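Local coordinates for peptidase, M20/M25/M40 family (Staphylococcus aureus, PDB 4EWT), which hydrolyses amide bonds as a manganese-binding amidohydrolase of the M20 peptidase family, probably acting on N-acylated amino acids, at the interface of chains A and B. Numbering follows the deposited sequence. Chains: chain A/B, Peptidase, M20/M25/M40 family.

Contact 1: the interface of chains A and B. Residues chain A 210, 213-214, 217; chain B 217, 220.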
ATOM      1  N   VAL A 210      -4.199  -5.012   9.613  1.00 11.39           N
ATOM      2  CA  VAL A 210      -3.550  -5.157   8.323  1.00 10.94           C
ATOM      3  C   VAL A 210      -4.584  -4.974   7.191  1.00 10.66           C
ATOM      4  O   VAL A 210      -4.352  -4.198   6.276  1.00 10.30           O
ATOM      5  CB  VAL A 210      -2.843  -6.537   8.233  1.00 11.11           C
ATOM      6  CG1 VAL A 210      -2.574  -6.928   6.791  1.00 10.78           C
ATOM      7  CG2 VAL A 210      -1.568  -6.559   9.089  1.00 11.35           C
ATOM      8  N   SER A 213      -5.722  -1.367   7.047  1.00 10.34           N
ATOM      9  CA  SER A 213      -4.607  -0.532   6.570  1.00 10.40           C
ATOM     10  C   SER A 213      -4.409  -0.663   5.066  1.00 10.44           C
ATOM     11  O   SER A 213      -4.130   0.333   4.395  1.00  9.65           O
ATOM     12  CB  SER A 213      -3.315  -0.893   7.281  1.00 10.27           C
ATOM     13  OG  SER A 213      -3.383  -0.428   8.628  1.00 12.50           O
ATOM     14  N   TYR A 214      -4.525  -1.892   4.543  1.00 10.93           N
ATOM     15  CA  TYR A 214      -4.459  -2.078   3.099  1.00 11.25           C
ATOM     16  C   TYR A 214      -5.641  -1.390   2.442  1.00 11.12           C
ATOM     17  O   TYR A 214      -5.465  -0.726   1.427  1.00 12.48           O
ATOM     18  CB  TYR A 214      -4.344  -3.561   2.677  1.00 11.57           C
ATOM     19  CG  TYR A 214      -2.903  -4.069   2.671  1.00 15.36           C
ATOM     20  CD1 TYR A 214      -2.066  -3.915   1.545  1.00 17.04           C
ATOM     21  CD2 TYR A 214      -2.362  -4.688   3.806  1.00 17.37           C
ATOM     22  CE1 TYR A 214      -0.698  -4.387   1.568  1.00 16.61           C
ATOM     23  CE2 TYR A 214      -1.024  -5.164   3.835  1.00 15.69           C
ATOM     24  CZ  TYR A 214      -0.200  -5.014   2.732  1.00 15.80           C
ATOM     25  OH  TYR A 214       1.109  -5.494   2.808  1.00 11.81           O
ATOM     26  N   THR A 217      -4.859   2.434   2.098  1.00 10.43           N
ATOM     27  CA  THR A 217      -3.947   2.660   0.990  1.00 10.67           C
ATOM     28  C   THR A 217      -4.620   2.507  -0.379  1.00 10.05           C
ATOM     29  O   THR A 217      -4.413   3.340  -1.264  1.00  9.49           O
ATOM     30  CB  THR A 217      -2.702   1.716   1.037  1.00 12.21           C
ATOM     31  OG1 THR A 217      -3.140   0.356   0.864  1.00 14.29           O
ATOM     32  CG2 THR A 217      -1.948   1.866   2.356  1.00 12.76           C
TER
ATOM     33  N   THR B 217       1.506  -1.307   6.165  1.00 14.09           N
ATOM     34  CA  THR B 217       1.656  -1.940   4.889  1.00 15.29           C
ATOM     35  C   THR B 217       3.123  -2.247   4.617  1.00 15.32           C
ATOM     36  O   THR B 217       3.468  -3.388   4.322  1.00 15.48           O
ATOM     37  CB  THR B 217       0.997  -0.970   3.866  1.00 16.46           C
ATOM     38  OG1 THR B 217      -0.299  -1.444   3.537  1.00 16.49           O
ATOM     39  CG2 THR B 217       1.780  -0.712   2.676  1.00 15.25           C
ATOM     40  N   GLN B 220       5.177  -5.103   6.692  1.00 14.84           N
ATOM     41  CA  GLN B 220       5.096  -6.528   6.348  1.00 15.44           C
ATOM     42  C   GLN B 220       6.379  -7.051   5.711  1.00 16.04           C
ATOM     43  O   GLN B 220       6.654  -8.256   5.786  1.00 15.65           O
ATOM     44  CB  GLN B 220       3.880  -6.826   5.462  1.00 16.24           C
ATOM     45  CG  GLN B 220       2.541  -6.281   6.058  1.00 14.58           C
ATOM     46  CD  GLN B 220       2.311  -6.692   7.510  1.00 16.10           C
ATOM     47  OE1 GLN B 220       2.355  -7.889   7.829  1.00 14.20           O
ATOM     48  NE2 GLN B 220       2.031  -5.700   8.398  1.00 13.11           N
TER

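Contact 2: the interface of chains A and B. Residues chain A 198-200, 247; chain B 258, 260, 330.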
ATOM      1  N   HIS A 198      -3.921 -15.022  19.499  1.00 30.33           N
ATOM      2  CA  HIS A 198      -2.673 -14.688  20.172  1.00 32.15           C
ATOM      3  C   HIS A 198      -1.641 -14.171  19.170  1.00 31.21           C
ATOM      4  O   HIS A 198      -1.503 -14.708  18.072  1.00 30.81           O
ATOM      5  CB  HIS A 198      -2.144 -15.898  20.943  1.00 33.88           C
ATOM      6  CG  HIS A 198      -1.215 -15.538  22.058  1.00 37.55           C
ATOM      7  ND1 HIS A 198       0.113 -15.912  22.071  1.00 40.95           N
ATOM      8  CD2 HIS A 198      -1.415 -14.811  23.185  1.00 40.62           C
ATOM      9  CE1 HIS A 198       0.687 -15.445  23.167  1.00 43.51           C
ATOM     10  NE2 HIS A 198      -0.218 -14.772  23.858  1.00 43.96           N
ATOM     11  N   GLY A 199      -0.923 -13.121  19.563  1.00 31.65           N
ATOM     12  CA  GLY A 199       0.008 -12.417  18.675  1.00 30.87           C
ATOM     13  C   GLY A 199       1.167 -13.227  18.123  1.00 30.89           C
ATOM     14  O   GLY A 199       1.787 -12.829  17.136  1.00 31.15           O
ATOM     15  N   SER A 200       1.460 -14.358  18.751  1.00 31.24           N
ATOM     16  CA  SER A 200       2.544 -15.240  18.308  1.00 30.94           C
ATOM     17  C   SER A 200       2.141 -16.289  17.248  1.00 29.99           C
ATOM     18  O   SER A 200       2.976 -17.088  16.809  1.00 30.82           O
ATOM     19  CB  SER A 200       3.118 -15.959  19.511  1.00 31.98           C
ATOM     20  OG  SER A 200       2.098 -16.709  20.146  1.00 34.98           O
ATOM     21  N   ASN A 247      -0.321  -7.615  22.165  1.00 30.97           N
ATOM     22  CA  ASN A 247       0.052  -8.959  21.744  1.00 29.38           C
ATOM     23  C   ASN A 247      -1.154  -9.834  21.401  1.00 28.11           C
ATOM     24  O   ASN A 247      -1.110 -11.066  21.541  1.00 28.39           O
ATOM     25  CB  ASN A 247       0.672  -9.590  22.962  1.00 30.80           C
ATOM     26  CG  ASN A 247      -0.063  -9.196  24.204  1.00 31.44           C
ATOM     27  OD1 ASN A 247      -1.084  -8.488  24.128  1.00 27.75           O
ATOM     28  ND2 ASN A 247       0.457  -9.596  25.360  1.00 33.24           N
TER
ATOM     29  N   ASP B 258       4.087  -5.683  18.743  1.00 17.07           N
ATOM     30  CA  ASP B 258       4.491  -6.851  19.497  1.00 18.18           C
ATOM     31  C   ASP B 258       5.387  -7.617  18.524  1.00 17.00           C
ATOM     32  O   ASP B 258       4.975  -7.891  17.379  1.00 15.99           O
ATOM     33  CB  ASP B 258       3.194  -7.614  19.830  1.00 20.22           C
ATOM     34  CG  ASP B 258       3.422  -9.022  20.287  1.00 25.37           C
ATOM     35  OD1 ASP B 258       2.630  -9.909  19.872  1.00 31.64           O
ATOM     36  OD2 ASP B 258       4.361  -9.251  21.079  1.00 32.63           O
ATOM     37  N   ARG B 260       8.294 -10.873  17.907  1.00 14.15           N
ATOM     38  CA  ARG B 260       8.959 -12.110  18.343  1.00 15.30           C
ATOM     39  C   ARG B 260      10.115 -12.450  17.413  1.00 14.73           C
ATOM     40  O   ARG B 260      10.032 -12.239  16.220  1.00 14.33           O
ATOM     41  CB  ARG B 260       8.017 -13.314  18.398  1.00 16.25           C
ATOM     42  CG  ARG B 260       6.678 -13.109  19.108  1.00 20.12           C
ATOM     43  CD  ARG B 260       6.748 -13.280  20.604  1.00 27.71           C
ATOM     44  NE  ARG B 260       5.433 -13.637  21.158  1.00 32.22           N
ATOM     45  CZ  ARG B 260       4.501 -12.754  21.519  1.00 34.57           C
ATOM     46  NH1 ARG B 260       4.734 -11.459  21.388  1.00 34.98           N
ATOM     47  NH2 ARG B 260       3.338 -13.160  22.016  1.00 35.13           N
ATOM     48  N   PRO B 330       5.534 -21.797  20.430  1.00 40.05           N
ATOM     49  CA  PRO B 330       5.111 -20.384  20.313  1.00 41.44           C
ATOM     50  C   PRO B 330       5.223 -19.457  21.549  1.00 41.18           C
ATOM     51  O   PRO B 330       5.613 -18.293  21.383  1.00 42.94           O
ATOM     52  CB  PRO B 330       3.651 -20.471  19.825  1.00 41.70           C
ATOM     53  CG  PRO B 330       3.255 -21.930  19.953  1.00 39.87           C
ATOM     54  CD  PRO B 330       4.519 -22.723  19.883  1.00 39.29           C
TER

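Contact 3: the interface of chains A and B. Residues chain A 187-189, 256-258; chain B 246-247.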
ATOM      1  N   PHE A 187     -21.514  10.100   4.025  1.00 19.33           N
ATOM      2  CA  PHE A 187     -20.817   9.526   5.165  1.00 20.13           C
ATOM      3  C   PHE A 187     -20.876   8.008   5.106  1.00 19.35           C
ATOM      4  O   PHE A 187     -21.888   7.436   4.708  1.00 20.09           O
ATOM      5  CB  PHE A 187     -21.478   9.973   6.474  1.00 22.06           C
ATOM      6  CG  PHE A 187     -21.444  11.450   6.684  1.00 25.61           C
ATOM      7  CD1 PHE A 187     -20.227  12.108   6.894  1.00 28.40           C
ATOM      8  CD2 PHE A 187     -22.617  12.194   6.659  1.00 28.23           C
ATOM      9  CE1 PHE A 187     -20.189  13.487   7.090  1.00 30.04           C
ATOM     10  CE2 PHE A 187     -22.596  13.578   6.855  1.00 28.42           C
ATOM     11  CZ  PHE A 187     -21.387  14.224   7.075  1.00 30.66           C
ATOM     12  N   PHE A 188     -19.813   7.357   5.552  1.00 18.22           N
ATOM     13  CA  PHE A 188     -19.820   5.906   5.640  1.00 18.00           C
ATOM     14  C   PHE A 188     -19.139   5.373   6.893  1.00 18.14           C
ATOM     15  O   PHE A 188     -18.214   5.990   7.437  1.00 16.82           O
ATOM     16  CB  PHE A 188     -19.226   5.263   4.369  1.00 17.81           C
ATOM     17  CG  PHE A 188     -17.772   5.603   4.122  1.00 15.69           C
ATOM     18  CD1 PHE A 188     -16.773   4.720   4.492  1.00 16.40           C
ATOM     19  CD2 PHE A 188     -17.424   6.788   3.474  1.00 18.38           C
ATOM     20  CE1 PHE A 188     -15.412   5.020   4.245  1.00 18.72           C
ATOM     21  CE2 PHE A 188     -16.068   7.114   3.208  1.00 17.97           C
ATOM     22  CZ  PHE A 188     -15.068   6.238   3.595  1.00 17.84           C
ATOM     23  N   LYS A 189     -19.629   4.222   7.343  1.00 18.24           N
ATOM     24  CA  LYS A 189     -18.972   3.453   8.388  1.00 18.92           C
ATOM     25  C   LYS A 189     -18.654   2.108   7.784  1.00 18.05           C
ATOM     26  O   LYS A 189     -19.484   1.527   7.085  1.00 18.48           O
ATOM     27  CB  LYS A 189     -19.893   3.269   9.599  1.00 20.26           C
ATOM     28  CG  LYS A 189     -20.296   4.580  10.254  1.00 23.19           C
ATOM     29  CD  LYS A 189     -21.248   4.355  11.418  1.00 30.83           C
ATOM     30  CE  LYS A 189     -21.567   5.677  12.133  1.00 33.05           C
ATOM     31  NZ  LYS A 189     -22.944   5.659  12.719  1.00 38.99           N
ATOM     32  N   GLU A 256     -14.521   5.035   9.917  1.00 20.68           N
ATOM     33  CA  GLU A 256     -15.526   6.011   9.553  1.00 21.30           C
ATOM     34  C   GLU A 256     -14.922   7.048   8.628  1.00 20.94           C
ATOM     35  O   GLU A 256     -13.796   7.527   8.846  1.00 20.11           O
ATOM     36  CB  GLU A 256     -16.130   6.669  10.790  1.00 22.74           C
ATOM     37  CG  GLU A 256     -16.963   5.730  11.651  1.00 24.30           C
ATOM     38  CD  GLU A 256     -17.568   6.427  12.855  1.00 30.87           C
ATOM     39  OE1 GLU A 256     -17.170   7.577  13.131  1.00 33.24           O
ATOM     40  OE2 GLU A 256     -18.441   5.830  13.532  1.00 32.95           O
ATOM     41  N   GLY A 257     -15.674   7.395   7.588  1.00 20.69           N
ATOM     42  CA  GLY A 257     -15.202   8.392   6.635  1.00 20.59           C
ATOM     43  C   GLY A 257     -16.257   9.329   6.084  1.00 20.74           C
ATOM     44  O   GLY A 257     -17.467   9.159   6.307  1.00 20.61           O
ATOM     45  N   ASP A 258     -15.787  10.342   5.376  1.00 20.91           N
ATOM     46  CA  ASP A 258     -16.689  11.224   4.674  1.00 21.99           C
ATOM     47  C   ASP A 258     -16.176  11.588   3.297  1.00 20.14           C
ATOM     48  O   ASP A 258     -14.983  11.494   2.997  1.00 18.67           O
ATOM     49  CB  ASP A 258     -17.085  12.444   5.512  1.00 24.41           C
ATOM     50  CG  ASP A 258     -16.127  13.580   5.380  1.00 29.04           C
ATOM     51  OD1 ASP A 258     -14.989  13.440   5.875  1.00 35.76           O
ATOM     52  OD2 ASP A 258     -16.516  14.624   4.789  1.00 35.35           O
TER
ATOM     53  N   PHE B 246     -15.788  11.970  12.090  1.00 26.67           N
ATOM     54  CA  PHE B 246     -16.198  12.096  10.701  1.00 27.51           C
ATOM     55  C   PHE B 246     -15.826  13.495  10.490  1.00 27.00           C
ATOM     56  O   PHE B 246     -16.063  14.302  11.392  1.00 27.28           O
ATOM     57  CB  PHE B 246     -17.725  12.222  10.508  1.00 28.53           C
ATOM     58  CG  PHE B 246     -18.471  10.979  10.577  1.00 30.66           C
ATOM     59  CD1 PHE B 246     -18.449  10.102   9.559  1.00 32.49           C
ATOM     60  CD2 PHE B 246     -19.268  10.711  11.645  1.00 32.50           C
ATOM     61  CE1 PHE B 246     -19.156   8.948   9.599  1.00 32.57           C
ATOM     62  CE2 PHE B 246     -19.993   9.563  11.695  1.00 33.64           C
ATOM     63  CZ  PHE B 246     -19.930   8.672  10.657  1.00 34.00           C
ATOM     64  N   ASN B 247     -15.323  13.829   9.322  1.00 25.68           N
ATOM     65  CA  ASN B 247     -15.289  15.196   8.971  1.00 24.51           C
ATOM     66  C   ASN B 247     -14.052  15.894   9.501  1.00 22.61           C
ATOM     67  O   ASN B 247     -14.045  17.069   9.510  1.00 22.90           O
ATOM     68  CB  ASN B 247     -16.368  15.895   9.799  1.00 25.41           C
ATOM     69  CG  ASN B 247     -17.139  16.844   9.058  1.00 27.40           C
ATOM     70  OD1 ASN B 247     -16.622  17.845   8.671  1.00 30.31           O
ATOM     71  ND2 ASN B 247     -18.406  16.584   8.874  1.00 29.85           N
TER

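Contact 1: the interface of chains A and B
Helix 208-226 of one chain meets helix 208-226 of the other here, with B:Thr217 set over the ring of A:Tyr214. These helices belong to the part of the M20 fold through which the dimeric members of the family usually pair. The hydroxyl OG1 of B:Thr217 stands 3.4 Å above the A:Tyr214 ring plane, over its centre, and is about equally far from all the ring carbons. That position would let the hydroxyl point its hydrogen at the ring face, though hydrogens are not seen. At the rim, the phenol OH of A:Tyr214 comes 3.5 Å from the backbone O of B:Thr217, too long to count as a hydrogen bond. The same OH lies 3.6 Å from CG of B:Gln220, whose chain bends at chi2 (-51°) and carries the amide toward A:Val210. NE2 of B:Gln220 lies 3.8 Å from CG2 of A:Val210, tip to tip. A:Thr217 plays a different part from its counterpart. Its OG1 sits between backbone N and carbonyl carbon (chi1 65°) and hydrogen-bonds back to O of A:Tyr214 at 2.6 Å, which turns the methyl CG2 toward OG1 of B:Thr217, 3.9 Å away. No polar bond crosses this patch: shape and van der Waals contact do the joining, and B:Thr217 contributes much of the hidden surface. The patch probably helps hold the two helices side by side in a family-type dimer.

Contact 2: the interface of chains A and B
ND1 of A:His198 and the hydroxyl OG of A:Ser200 share a hydrogen bond of 2.9 Å, 149° at the hydrogen, and both residues face B:Arg260. The histidine lies in the Gly-His-Gly-Ser stretch of this M20 enzyme; in dimeric relatives the corresponding histidine reaches toward the partner's active site, and A:His198 probably does the same. The OG of A:Ser200 sits between backbone N and carbonyl carbon (chi1 59°), which swings it back toward ND1, close to the imidazole plane, and leaves CB to meet the guanidinium, 3.7 Å from NE of B:Arg260. The imidazole comes in at the guanidinium edge without a hydrogen bond: CE1 of A:His198 lies in the guanidinium plane, 3.7 Å from NH2 of B:Arg260, with the two planes 70° apart. B:Arg260 runs beside B:Asp258 on strand 252-261, and the two side chains pair as a salt bridge, but the modelled separation is too short to trust. The carboxylate of B:Asp258 also presses on chain A, OD1 lying 3.3 Å from CA of A:Asn247. On the other flank the backbone O of B:Pro330 approaches CB of A:Ser200 at 3.9 Å.

Contact 3: the interface of chains A and B
B:Phe246 drives its ring between side chains of two chain A strands, meeting A:Phe187, A:Lys189 and A:Glu256, and it accounts for nearly half the surface hidden in this patch. The packing is tight around that ring. A:Phe187 comes over one face, edge-to-face, with centroids 5.3 Å apart and planes at 65°. The opposite face is covered toward the rim by the A:Glu256 carboxylate, which stacks almost parallel, 10° between planes, with OE1 of A:Glu256 3.7 Å from CE2 of B:Phe246. The extended glutamate chain beyond CG delivers the carboxylate there. A:Lys189 runs past the far edge of the ring, at about a right angle to the phenylalanine side chain, with CE of A:Lys189 3.7 Å from CZ of B:Phe246, so its aliphatic part does the touching. The backbone O of A:Gly257 lies in the ring plane at the edge, 3.5 Å from CD1 of B:Phe246, where the slightly positive ring hydrogens would suit a carbonyl. B:Asn247, the next residue, is held much less closely. Its backbone N is 3.5 Å from OD1 of A:Asp258, beyond a hydrogen bond, and its amide ND2 only skirts A:Phe187, 4.0 Å from CE1. No hydrogen bond or salt bridge joins the chains here, and the fit rests on the aromatic plug. In the fold, that plug comes from the loop just before strand 248-249 of chain B and beds onto strands 184-193 and 252-261 of chain A.

The centre of contact 1 lies about 19 Å from those of contact 2 and contact 3, which are about 32 Å apart, so the helix pair of contact 1 sits between two outer patches. Contacts 2 and 3 share strand 252-261 and the loop carrying residue 247, with the chains exchanged: residues 247 and 258 meet in both. Their side-chain torsions differ between the two copies, as do those of A:Thr217 and B:Thr217 in contact 1, so the two-fold symmetry is imperfect in detail. Spreading contacts this widely should steady the pairing of these chains, probably the family's usual dimer; the deposited assembly contains four chains.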